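Local coordinates for uncharacterized protein (Vibrio parahaemolyticus, PDB 1ZBP) that is of unknown function but belongs to the ImpE family, whose members are linked to type VI secretion, and may play a part in such a system, at residues P28-R34 and Q56-F61; H73-A78 and F159-Y165; D83-G87 and L104-L109; I148-L152 and E233-G237. One frame throughout, in Å; residues are numbered along the deposited sequence.

Contact 1 (P28-R34 and Q56-F61); sequences PKDASLR and QSIKLF
The 28-34 segment leads from a loop into the start of helix 31-44, and 56-61 ends helix 47-60 at Leu-60, with Phe-61 just beyond. Lys-29 CA lies 7.6 Å from Leu-60 CA, and Ala-31 CA lies 7.2 Å from Phe-61 CA. Asp-30 is the N-cap: its OD1 accepts from Leu-33 N at 3.2 Å. Arg-34 (m, t, t) folds back, its NE and NH1 donating to Pro-28 O at 2.9 and 3.2 Å. No hydrogen bond crosses the segments. This is the open end of a helical hairpin, and sequence and topology are consistent with a tetratricopeptide-like repeat. Leu-33 faces helix 13-25 instead, on Leu-20 and Ile-24. Most other contacts are apolar or van der Waals. Phe-61 (m) has left helical angles, and Ala-31 CB sits 3.8 Å from its ring centroid, a CH-pi contact over the face. Arg-34 CD approaches the ring edge at Phe-61 CE2, 3.9 Å. Leu-60 CD1 covers one guanidinium face, 3.5 Å from Arg-34 NE. Lys-29 NZ reaches Leu-60 CD2 at 3.8 Å.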
loop_
_atom_site.group_PDB
_atom_site.type_symbol
_atom_site.label_atom_id
_atom_site.label_comp_id
_atom_site.label_asym_id
_atom_site.label_seq_id
_atom_site.Cartn_x
_atom_site.Cartn_y
_atom_site.Cartn_z
ATOM N N PRO A 28 -1.675 -26.787 17.664
ATOM C CA PRO A 28 -0.501 -26.334 16.907
ATOM C C PRO A 28 -0.329 -26.962 15.530
ATOM O O PRO A 28 0.471 -26.492 14.726
ATOM C CB PRO A 28 0.661 -26.669 17.842
ATOM C CG PRO A 28 0.183 -27.918 18.514
ATOM C CD PRO A 28 -1.255 -27.564 18.845
ATOM N N LYS A 29 -1.079 -28.022 15.264
ATOM C CA LYS A 29 -0.985 -28.698 13.981
ATOM C C LYS A 29 -2.128 -28.303 13.058
ATOM O O LYS A 29 -2.486 -29.057 12.150
ATOM C CB LYS A 29 -0.970 -30.219 14.180
ATOM C CG LYS A 29 0.210 -30.734 15.012
ATOM C CD LYS A 29 1.558 -30.419 14.360
ATOM C CE LYS A 29 2.718 -30.917 15.221
ATOM N NZ LYS A 29 4.047 -30.796 14.556
ATOM N N ASP A 30 -2.701 -27.122 13.290
ATOM C CA ASP A 30 -3.799 -26.636 12.455
ATOM C C ASP A 30 -3.313 -25.540 11.505
ATOM O O ASP A 30 -2.848 -24.486 11.938
ATOM C CB ASP A 30 -4.942 -26.092 13.315
ATOM C CG ASP A 30 -6.230 -25.930 12.527
ATOM O OD1 ASP A 30 -6.217 -25.237 11.485
ATOM O OD2 ASP A 30 -7.263 -26.503 12.942
ATOM N N ALA A 31 -3.427 -25.800 10.206
ATOM C CA ALA A 31 -2.993 -24.854 9.183
ATOM C C ALA A 31 -3.846 -23.583 9.158
ATOM O O ALA A 31 -3.309 -22.471 9.230
ATOM C CB ALA A 31 -3.014 -25.528 7.814
ATOM N N SER A 32 -5.167 -23.755 9.059
ATOM C CA SER A 32 -6.117 -22.638 9.019
ATOM C C SER A 32 -5.888 -21.602 10.114
ATOM O O SER A 32 -5.978 -20.405 9.862
ATOM C CB SER A 32 -7.559 -23.154 9.124
ATOM O OG SER A 32 -7.909 -23.970 8.018
ATOM N N LEU A 33 -5.605 -22.058 11.331
ATOM C CA LEU A 33 -5.370 -21.135 12.433
ATOM C C LEU A 33 -4.071 -20.369 12.224
ATOM O O LEU A 33 -4.056 -19.143 12.317
ATOM C CB LEU A 33 -5.334 -21.881 13.773
ATOM C CG LEU A 33 -6.688 -22.304 14.363
ATOM C CD1 LEU A 33 -6.482 -23.167 15.609
ATOM C CD2 LEU A 33 -7.496 -21.059 14.716
ATOM N N ARG A 34 -2.984 -21.083 11.939
ATOM C CA ARG A 34 -1.695 -20.430 11.721
ATOM C C ARG A 34 -1.794 -19.453 10.547
ATOM O O ARG A 34 -1.292 -18.330 10.620
ATOM C CB ARG A 34 -0.601 -21.479 11.468
ATOM C CG ARG A 34 -0.146 -22.219 12.721
ATOM C CD ARG A 34 0.856 -23.319 12.386
ATOM N NE ARG A 34 1.348 -24.029 13.570
ATOM C CZ ARG A 34 2.307 -23.584 14.380
ATOM N NH1 ARG A 34 2.682 -24.303 15.434
ATOM N NH2 ARG A 34 2.903 -22.428 14.133
ATOM N N GLN A 56 7.629 -21.331 9.420
ATOM C CA GLN A 56 7.178 -22.514 10.144
ATOM C C GLN A 56 6.089 -23.289 9.418
ATOM O O GLN A 56 6.150 -24.516 9.336
ATOM C CB GLN A 56 6.714 -22.125 11.539
ATOM C CG GLN A 56 7.863 -21.646 12.392
ATOM C CD GLN A 56 7.542 -21.612 13.865
ATOM O OE1 GLN A 56 6.681 -20.852 14.320
ATOM N NE2 GLN A 56 8.232 -22.452 14.628
ATOM N N SER A 57 5.100 -22.578 8.889
ATOM C CA SER A 57 4.018 -23.220 8.153
ATOM C C SER A 57 4.538 -24.004 6.939
ATOM O O SER A 57 3.916 -24.978 6.506
ATOM C CB SER A 57 2.984 -22.179 7.701
ATOM O OG SER A 57 2.184 -21.752 8.792
ATOM N N ILE A 58 5.675 -23.582 6.393
ATOM C CA ILE A 58 6.253 -24.269 5.241
ATOM C C ILE A 58 6.772 -25.620 5.691
ATOM O O ILE A 58 6.588 -26.626 5.002
ATOM C CB ILE A 58 7.401 -23.447 4.623
ATOM C CG1 ILE A 58 6.806 -22.279 3.832
ATOM C CG2 ILE A 58 8.287 -24.328 3.740
ATOM C CD1 ILE A 58 7.830 -21.294 3.330
ATOM N N LYS A 59 7.413 -25.639 6.857
ATOM C CA LYS A 59 7.952 -26.879 7.407
ATOM C C LYS A 59 6.828 -27.823 7.780
ATOM O O LYS A 59 6.881 -29.019 7.482
ATOM C CB LYS A 59 8.780 -26.618 8.662
ATOM C CG LYS A 59 10.052 -25.867 8.419
ATOM C CD LYS A 59 10.842 -25.756 9.695
ATOM C CE LYS A 59 12.117 -24.991 9.458
ATOM N NZ LYS A 59 12.954 -24.958 10.687
ATOM N N LEU A 60 5.808 -27.274 8.431
ATOM C CA LEU A 60 4.681 -28.061 8.889
ATOM C C LEU A 60 3.714 -28.479 7.817
ATOM O O LEU A 60 3.135 -29.561 7.890
ATOM C CB LEU A 60 3.920 -27.292 9.964
ATOM C CG LEU A 60 4.617 -26.987 11.288
ATOM C CD1 LEU A 60 3.585 -26.354 12.211
ATOM C CD2 LEU A 60 5.181 -28.262 11.914
ATOM N N PHE A 61 3.539 -27.615 6.820
ATOM C CA PHE A 61 2.581 -27.857 5.733
ATOM C C PHE A 61 3.182 -27.514 4.365
ATOM O O PHE A 61 2.645 -26.677 3.629
ATOM C CB PHE A 61 1.327 -27.001 5.975
ATOM C CG PHE A 61 0.825 -27.042 7.405
ATOM C CD1 PHE A 61 0.081 -28.125 7.873
ATOM C CD2 PHE A 61 1.108 -26.000 8.283
ATOM C CE1 PHE A 61 -0.375 -28.164 9.188
ATOM C CE2 PHE A 61 0.656 -26.032 9.599
ATOM C CZ PHE A 61 -0.089 -27.118 10.057
#

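Contact 2 (H73-A78 and F159-Y165); sequences HLVKAA and FSTAGNY
Phe-159 (m, chi2 -19°) lays one ring face over the backbone of helix 65-84, at Ala-77 C and Ala-78 N. Phe-159 CD1 is 3.6 Å from Ala-77 CB, and Phe-159 CE2 is 3.8 Å from Ala-78 CB. Leu-74 (m, m) comes in at the ring edge, with CD1 3.9 Å from Phe-159 CB. Trp-189 adds an edge-to-face ring contact to Phe-159. The helix runs through all of 73-78. His-73 CA lies 4.0 Å from Gly-163 CA, and Ala-77 CA lies 4.7 Å from Tyr-165 CA. Gly-163 CA makes a CH...O contact with His-73 O at 3.3 Å. A CB on Gly-163 would stand 3.2 Å from His-73 O, so the close approach depends on its absence. Ala-162 O lies over one face of the His-73 ring, 3.8 Å from CD2. Ala-77 O meets Tyr-165 CB at 3.5 Å. No hydrogen bond crosses. Within 159-165, Gly-163 N bonds Ser-160 O at 2.9 Å and Ser-160 N bonds Asn-164 O at 2.8 Å. Gly-163 has positive phi (103/27). This is a beta hairpin between strands 155-159 and 165-169, with a type I turn and a G1 bulge, resting on a helix.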
loop_
_atom_site.group_PDB
_atom_site.type_symbol
_atom_site.label_atom_id
_atom_site.label_comp_id
_atom_site.label_asym_id
_atom_site.label_seq_id
_atom_site.Cartn_x
_atom_site.Cartn_y
_atom_site.Cartn_z
ATOM N N HIS A 73 6.965 -13.022 -0.115
ATOM C CA HIS A 73 7.298 -11.959 -1.057
ATOM C C HIS A 73 6.545 -10.665 -0.723
ATOM O O HIS A 73 7.125 -9.586 -0.758
ATOM C CB HIS A 73 6.952 -12.409 -2.475
ATOM C CG HIS A 73 7.772 -13.572 -2.955
ATOM N ND1 HIS A 73 7.364 -14.392 -3.985
ATOM C CD2 HIS A 73 8.978 -14.032 -2.558
ATOM C CE1 HIS A 73 8.289 -15.313 -4.201
ATOM N NE2 HIS A 73 9.278 -15.116 -3.348
ATOM N N LEU A 74 5.264 -10.775 -0.394
ATOM C CA LEU A 74 4.481 -9.597 -0.047
ATOM C C LEU A 74 5.018 -8.962 1.219
ATOM O O LEU A 74 5.117 -7.736 1.304
ATOM C CB LEU A 74 3.005 -9.962 0.135
ATOM C CG LEU A 74 2.160 -10.035 -1.147
ATOM C CD1 LEU A 74 1.607 -8.665 -1.479
ATOM C CD2 LEU A 74 3.002 -10.555 -2.298
ATOM N N VAL A 75 5.375 -9.795 2.199
ATOM C CA VAL A 75 5.914 -9.295 3.462
ATOM C C VAL A 75 7.245 -8.592 3.227
ATOM O O VAL A 75 7.550 -7.596 3.889
ATOM C CB VAL A 75 6.095 -10.434 4.483
ATOM C CG1 VAL A 75 7.015 -10.003 5.609
ATOM C CG2 VAL A 75 4.741 -10.810 5.053
ATOM N N LYS A 76 8.022 -9.097 2.271
ATOM C CA LYS A 76 9.307 -8.502 1.931
ATOM C C LYS A 76 9.068 -7.125 1.308
ATOM O O LYS A 76 9.646 -6.131 1.750
ATOM C CB LYS A 76 10.053 -9.419 0.962
ATOM C CG LYS A 76 11.407 -8.914 0.491
ATOM C CD LYS A 76 12.011 -9.920 -0.484
ATOM C CE LYS A 76 13.292 -9.429 -1.129
ATOM N NZ LYS A 76 13.653 -10.309 -2.281
ATOM N N ALA A 77 8.204 -7.067 0.296
ATOM C CA ALA A 77 7.890 -5.794 -0.356
ATOM C C ALA A 77 7.382 -4.784 0.679
ATOM O O ALA A 77 7.814 -3.638 0.690
ATOM C CB ALA A 77 6.840 -6.003 -1.449
ATOM N N ALA A 78 6.484 -5.227 1.558
ATOM C CA ALA A 78 5.917 -4.364 2.589
ATOM C C ALA A 78 6.984 -3.928 3.574
ATOM O O ALA A 78 6.862 -2.881 4.235
ATOM C CB ALA A 78 4.803 -5.071 3.325
ATOM N N PHE A 159 3.222 -3.905 -4.848
ATOM C CA PHE A 159 4.085 -4.926 -4.281
ATOM C C PHE A 159 4.140 -5.961 -5.410
ATOM O O PHE A 159 3.144 -6.605 -5.698
ATOM C CB PHE A 159 3.460 -5.540 -3.023
ATOM C CG PHE A 159 3.412 -4.606 -1.844
ATOM C CD1 PHE A 159 4.230 -3.478 -1.789
ATOM C CD2 PHE A 159 2.595 -4.883 -0.765
ATOM C CE1 PHE A 159 4.235 -2.644 -0.680
ATOM C CE2 PHE A 159 2.592 -4.053 0.355
ATOM C CZ PHE A 159 3.419 -2.926 0.398
ATOM N N SER A 160 5.287 -6.099 -6.064
ATOM C CA SER A 160 5.421 -7.049 -7.163
ATOM C C SER A 160 5.516 -8.484 -6.664
ATOM O O SER A 160 5.831 -8.732 -5.493
ATOM C CB SER A 160 6.662 -6.735 -7.988
ATOM O OG SER A 160 7.828 -6.944 -7.233
ATOM N N THR A 161 5.244 -9.423 -7.563
ATOM C CA THR A 161 5.294 -10.845 -7.245
ATOM C C THR A 161 6.664 -11.237 -6.700
ATOM O O THR A 161 6.759 -11.939 -5.701
ATOM C CB THR A 161 4.984 -11.709 -8.495
ATOM O OG1 THR A 161 3.670 -11.399 -8.993
ATOM C CG2 THR A 161 5.041 -13.189 -8.144
ATOM N N ALA A 162 7.726 -10.782 -7.349
ATOM C CA ALA A 162 9.063 -11.114 -6.881
ATOM C C ALA A 162 9.292 -10.632 -5.451
ATOM O O ALA A 162 10.183 -11.117 -4.762
ATOM C CB ALA A 162 10.123 -10.517 -7.809
ATOM N N GLY A 163 8.491 -9.676 -4.998
ATOM C CA GLY A 163 8.665 -9.178 -3.643
ATOM C C GLY A 163 9.352 -7.832 -3.588
ATOM O O GLY A 163 10.013 -7.507 -2.607
ATOM N N ASN A 164 9.206 -7.057 -4.655
ATOM C CA ASN A 164 9.780 -5.717 -4.736
ATOM C C ASN A 164 8.691 -4.650 -4.563
ATOM O O ASN A 164 7.566 -4.799 -5.055
ATOM C CB ASN A 164 10.460 -5.510 -6.087
ATOM C CG ASN A 164 11.769 -6.275 -6.210
ATOM O OD1 ASN A 164 11.971 -7.018 -7.170
ATOM N ND2 ASN A 164 12.671 -6.085 -5.242
ATOM N N TYR A 165 9.040 -3.582 -3.849
ATOM C CA TYR A 165 8.161 -2.439 -3.594
ATOM C C TYR A 165 8.353 -1.413 -4.714
ATOM O O TYR A 165 9.461 -0.896 -4.914
ATOM C CB TYR A 165 8.522 -1.822 -2.239
ATOM C CG TYR A 165 7.943 -0.446 -1.967
ATOM C CD1 TYR A 165 6.573 -0.190 -2.116
ATOM C CD2 TYR A 165 8.765 0.603 -1.536
ATOM C CE1 TYR A 165 6.037 1.084 -1.842
ATOM C CE2 TYR A 165 8.242 1.868 -1.268
ATOM C CZ TYR A 165 6.884 2.104 -1.422
ATOM O OH TYR A 165 6.382 3.361 -1.170
#

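Contact 3 (D83-G87 and L104-L109); sequences DFAQG and LVSFNL
This is a close packing contact between the C-terminal end of helix 65-84 and the middle of helix 98-113. Ala-85 is the first residue to leave helical angles, and Gln-86 turns the chain at -154/-65. A backbone bond from Gly-87 N to Asp-83 O, 3.0 Å, holds this turn. The nearest CA pair is Gln-86 and Asn-108, 4.8 Å apart. Phe-84 (t, chi2 -95°) starts sideways, and its ring reaches the second helix. Phe-84 CE2 is 3.9 Å from Val-105 CG1, and Phe-84 CZ is 4.4 Å from Leu-104 CB. Asn-108 (m), buried, points its CB toward the turn. Asn-108 CB lies 3.3 Å from Ala-85 O, and Asn-108 ND2 3.3 Å from Phe-84 CE1. Leu-109 CG is 3.5 Å from Gln-86 O. Leu-104 also touches Ile-126 of helix 116-129. Although Asn-108 ND2 is 3.3 Å from Phe-84 O, the angle is poor and no hydrogen bond forms. The segments are therefore joined by shape and van der Waals contact, with backbone carbonyls set against aliphatic carbons.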
loop_
_atom_site.group_PDB
_atom_site.type_symbol
_atom_site.label_atom_id
_atom_site.label_comp_id
_atom_site.label_asym_id
_atom_site.label_seq_id
_atom_site.Cartn_x
_atom_site.Cartn_y
_atom_site.Cartn_z
ATOM N N ASP A 83 10.571 0.552 5.225
ATOM C CA ASP A 83 11.919 1.089 5.324
ATOM C C ASP A 83 12.101 2.306 4.430
ATOM O O ASP A 83 12.774 3.268 4.806
ATOM C CB ASP A 83 12.960 0.017 4.992
ATOM C CG ASP A 83 12.983 -1.098 6.022
ATOM O OD1 ASP A 83 12.822 -0.789 7.219
ATOM O OD2 ASP A 83 13.175 -2.271 5.640
ATOM N N PHE A 84 11.492 2.275 3.251
ATOM C CA PHE A 84 11.603 3.403 2.347
ATOM C C PHE A 84 11.134 4.695 3.015
ATOM O O PHE A 84 11.528 5.792 2.617
ATOM C CB PHE A 84 10.802 3.144 1.072
ATOM C CG PHE A 84 10.735 4.324 0.161
ATOM C CD1 PHE A 84 9.647 5.186 0.208
ATOM C CD2 PHE A 84 11.784 4.609 -0.702
ATOM C CE1 PHE A 84 9.606 6.314 -0.593
ATOM C CE2 PHE A 84 11.754 5.735 -1.507
ATOM C CZ PHE A 84 10.664 6.593 -1.456
ATOM N N ALA A 85 10.302 4.567 4.042
ATOM C CA ALA A 85 9.803 5.738 4.759
ATOM C C ALA A 85 10.968 6.519 5.393
ATOM O O ALA A 85 10.747 7.467 6.145
ATOM C CB ALA A 85 8.800 5.304 5.835
ATOM N N GLN A 86 12.196 6.102 5.070
ATOM C CA GLN A 86 13.428 6.728 5.543
ATOM C C GLN A 86 14.590 6.486 4.559
ATOM O O GLN A 86 15.102 7.431 3.955
ATOM C CB GLN A 86 13.804 6.207 6.934
ATOM C CG GLN A 86 12.832 6.626 8.046
ATOM C CD GLN A 86 11.905 5.497 8.491
ATOM O OE1 GLN A 86 11.487 4.673 7.679
ATOM N NE2 GLN A 86 11.563 5.472 9.785
ATOM N N GLY A 87 14.997 5.228 4.386
ATOM C CA GLY A 87 16.096 4.909 3.480
ATOM C C GLY A 87 15.686 4.361 2.121
ATOM O O GLY A 87 14.538 3.978 1.921
ATOM N N LEU A 104 12.322 12.319 -3.706
ATOM C CA LEU A 104 11.420 11.438 -2.946
ATOM C C LEU A 104 12.081 10.813 -1.712
ATOM O O LEU A 104 11.472 10.752 -0.637
ATOM C CB LEU A 104 10.859 10.320 -3.842
ATOM C CG LEU A 104 9.552 10.570 -4.610
ATOM C CD1 LEU A 104 8.417 10.877 -3.632
ATOM C CD2 LEU A 104 9.725 11.720 -5.577
ATOM N N VAL A 105 13.316 10.337 -1.869
ATOM C CA VAL A 105 14.044 9.741 -0.756
ATOM C C VAL A 105 14.454 10.820 0.263
ATOM O O VAL A 105 14.364 10.596 1.467
ATOM C CB VAL A 105 15.300 8.974 -1.247
ATOM C CG1 VAL A 105 14.898 7.871 -2.223
ATOM C CG2 VAL A 105 16.265 9.923 -1.909
ATOM N N SER A 106 14.879 11.990 -0.219
ATOM C CA SER A 106 15.279 13.090 0.665
ATOM C C SER A 106 14.082 13.603 1.464
ATOM O O SER A 106 14.249 14.133 2.573
ATOM C CB SER A 106 15.895 14.253 -0.133
ATOM O OG SER A 106 17.204 13.949 -0.614
ATOM N N PHE A 107 12.880 13.449 0.895
ATOM C CA PHE A 107 11.636 13.866 1.552
ATOM C C PHE A 107 11.489 13.060 2.842
ATOM O O PHE A 107 11.236 13.627 3.909
ATOM C CB PHE A 107 10.426 13.622 0.629
ATOM C CG PHE A 107 9.086 13.964 1.251
ATOM C CD1 PHE A 107 8.507 13.135 2.213
ATOM C CD2 PHE A 107 8.404 15.119 0.875
ATOM C CE1 PHE A 107 7.269 13.449 2.794
ATOM C CE2 PHE A 107 7.170 15.440 1.451
ATOM C CZ PHE A 107 6.601 14.603 2.413
ATOM N N ASN A 108 11.668 11.743 2.757
ATOM C CA ASN A 108 11.562 10.897 3.947
ATOM C C ASN A 108 12.748 11.103 4.880
ATOM O O ASN A 108 12.590 11.091 6.101
ATOM C CB ASN A 108 11.454 9.424 3.558
ATOM C CG ASN A 108 10.104 9.082 2.964
ATOM O OD1 ASN A 108 9.066 9.244 3.614
ATOM N ND2 ASN A 108 10.108 8.602 1.729
ATOM N N LEU A 109 13.934 11.291 4.306
ATOM C CA LEU A 109 15.136 11.515 5.107
ATOM C C LEU A 109 14.968 12.766 5.963
ATOM O O LEU A 109 15.498 12.839 7.067
ATOM C CB LEU A 109 16.368 11.654 4.203
ATOM C CG LEU A 109 16.992 10.325 3.782
ATOM C CD1 LEU A 109 18.072 10.535 2.730
ATOM C CD2 LEU A 109 17.567 9.652 5.023
#

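Contact 4 (I148-L152 and E233-G237); sequences IDDRL and EVYLG
Asp-150 pairs twice with Tyr-235. Asp-150 N donates to Tyr-235 O at 3.0 Å, and Tyr-235 N donates to Asp-150 OD1 at 2.6 Å. The carboxylate thus takes the place a backbone carbonyl would hold in strand pairing. Asp-150 (m) points toward 233-237 to do this. A weak bond follows from Gly-237 N to Asp-149 OD1, 2.7 Å. A CB on Gly-237 would lie only 3.2 Å from that OD1. The nearest CA pairs are Asp-149 with Leu-236, 5.1 Å, and Asp-150 with Tyr-235, 5.6 Å. Asp-149 (t, -48/138) also shapes its own loop. Its OD2 accepts from Arg-151 N and Leu-152 N, both at 2.9 Å, giving an Asx turn and an Asx motif. Residues 150-152 have helical angles without the regular bonds. The loop therefore lines one edge of strand 235-239, while Leu-236 makes its backbone bonding with Lys-227 of strand 224-228, the other arm of a two-stranded antiparallel sheet. Farther out, Leu-236 (m, t) places CD2 over one face of the Arg-151 guanidinium, with CD1 3.7 Å from Arg-151 NH2. That NH2 forms a salt bridge with Asp-212. Val-234 CG1 lies 3.9 Å from Asp-150 CB. Phe-107 of helix 98-113 packs against both Arg-151 and Val-234.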
loop_
_atom_site.group_PDB
_atom_site.type_symbol
_atom_site.label_atom_id
_atom_site.label_comp_id
_atom_site.label_asym_id
_atom_site.label_seq_id
_atom_site.Cartn_x
_atom_site.Cartn_y
_atom_site.Cartn_z
ATOM N N ILE A 148 -4.312 12.210 -2.052
ATOM C CA ILE A 148 -4.395 13.381 -1.175
ATOM C C ILE A 148 -3.121 13.523 -0.335
ATOM O O ILE A 148 -2.618 14.632 -0.132
ATOM C CB ILE A 148 -5.646 13.316 -0.253
ATOM C CG1 ILE A 148 -6.917 13.495 -1.096
ATOM C CG2 ILE A 148 -5.573 14.416 0.826
ATOM C CD1 ILE A 148 -8.220 13.321 -0.299
ATOM N N ASP A 149 -2.618 12.386 0.141
ATOM C CA ASP A 149 -1.382 12.277 0.920
ATOM C C ASP A 149 -0.274 13.066 0.208
ATOM O O ASP A 149 -0.157 12.995 -1.019
ATOM C CB ASP A 149 -0.981 10.803 0.982
ATOM C CG ASP A 149 0.173 10.539 1.924
ATOM O OD1 ASP A 149 -0.063 10.408 3.142
ATOM O OD2 ASP A 149 1.316 10.470 1.441
ATOM N N ASP A 150 0.549 13.803 0.955
ATOM C CA ASP A 150 1.631 14.585 0.333
ATOM C C ASP A 150 2.915 13.805 0.087
ATOM O O ASP A 150 3.795 14.269 -0.639
ATOM C CB ASP A 150 1.946 15.821 1.168
ATOM C CG ASP A 150 0.937 16.912 0.967
ATOM O OD1 ASP A 150 0.644 17.629 1.952
ATOM O OD2 ASP A 150 0.439 17.062 -0.177
ATOM N N ARG A 151 3.022 12.627 0.693
ATOM C CA ARG A 151 4.195 11.785 0.499
ATOM C C ARG A 151 4.045 11.040 -0.838
ATOM O O ARG A 151 4.965 11.025 -1.669
ATOM C CB ARG A 151 4.328 10.786 1.662
ATOM C CG ARG A 151 5.100 9.511 1.322
ATOM C CD ARG A 151 6.487 9.522 1.924
ATOM N NE ARG A 151 6.416 9.732 3.365
ATOM C CZ ARG A 151 5.786 8.918 4.197
ATOM N NH1 ARG A 151 5.190 7.840 3.720
ATOM N NH2 ARG A 151 5.721 9.193 5.491
ATOM N N LEU A 152 2.878 10.434 -1.046
ATOM C CA LEU A 152 2.612 9.688 -2.277
ATOM C C LEU A 152 2.374 10.589 -3.490
ATOM O O LEU A 152 2.832 10.280 -4.587
ATOM C CB LEU A 152 1.414 8.749 -2.064
ATOM C CG LEU A 152 1.709 7.291 -1.682
ATOM C CD1 LEU A 152 3.055 7.167 -0.979
ATOM C CD2 LEU A 152 0.567 6.761 -0.834
ATOM N N GLU A 233 2.069 23.043 4.678
ATOM C CA GLU A 233 0.902 22.488 4.002
ATOM C C GLU A 233 1.146 21.024 3.614
ATOM O O GLU A 233 0.610 20.534 2.627
ATOM C CB GLU A 233 0.545 23.323 2.759
ATOM C CG GLU A 233 1.714 23.670 1.825
ATOM C CD GLU A 233 2.319 22.464 1.111
ATOM O OE1 GLU A 233 1.588 21.778 0.362
ATOM O OE2 GLU A 233 3.533 22.218 1.287
ATOM N N VAL A 234 1.958 20.333 4.404
ATOM C CA VAL A 234 2.270 18.927 4.163
ATOM C C VAL A 234 1.409 18.059 5.086
ATOM O O VAL A 234 1.581 18.072 6.309
ATOM C CB VAL A 234 3.761 18.630 4.446
ATOM C CG1 VAL A 234 4.083 17.186 4.124
ATOM C CG2 VAL A 234 4.635 19.568 3.633
ATOM N N TYR A 235 0.478 17.312 4.498
ATOM C CA TYR A 235 -0.413 16.439 5.260
ATOM C C TYR A 235 -0.194 14.964 4.903
ATOM O O TYR A 235 -0.308 14.575 3.741
ATOM C CB TYR A 235 -1.867 16.827 4.979
ATOM C CG TYR A 235 -2.201 18.246 5.367
ATOM C CD1 TYR A 235 -2.569 18.566 6.676
ATOM C CD2 TYR A 235 -2.107 19.286 4.437
ATOM C CE1 TYR A 235 -2.829 19.889 7.048
ATOM C CE2 TYR A 235 -2.368 20.608 4.801
ATOM C CZ TYR A 235 -2.725 20.905 6.100
ATOM O OH TYR A 235 -2.978 22.212 6.461
ATOM N N LEU A 236 0.134 14.147 5.898
ATOM C CA LEU A 236 0.343 12.723 5.660
ATOM C C LEU A 236 -0.971 12.019 5.941
ATOM O O LEU A 236 -1.884 12.624 6.465
ATOM C CB LEU A 236 1.433 12.165 6.569
ATOM C CG LEU A 236 2.829 12.736 6.368
ATOM C CD1 LEU A 236 3.811 11.911 7.196
ATOM C CD2 LEU A 236 3.221 12.704 4.896
ATOM N N GLY A 237 -1.076 10.745 5.601
ATOM C CA GLY A 237 -2.328 10.053 5.836
ATOM C C GLY A 237 -2.235 8.918 6.824
ATOM O O GLY A 237 -1.143 8.479 7.182
#

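From the N terminus, contact 1 closes the hairpin of helices 31-44 and 47-60. It is finished before the others open. Contact 2 opens on the next helix, 65-84, and closes only at the hairpin 159-165. Contact 3 opens and closes within that span, joining the end of the same helix to helix 98-113. Contact 4 opens at 148-152, before contact 2 has closed, and ends at 233-237, so the two cross. Phe-84 of contact 3 packs on Tyr-165 of contact 2, and Leu-104 packs on the backbone of Arg-151 in contact 4. Contact 2 ties helix to hairpin, and contact 4 ties loop to strand. Contact 1 lies about 40 Å from contact 4, centre to centre.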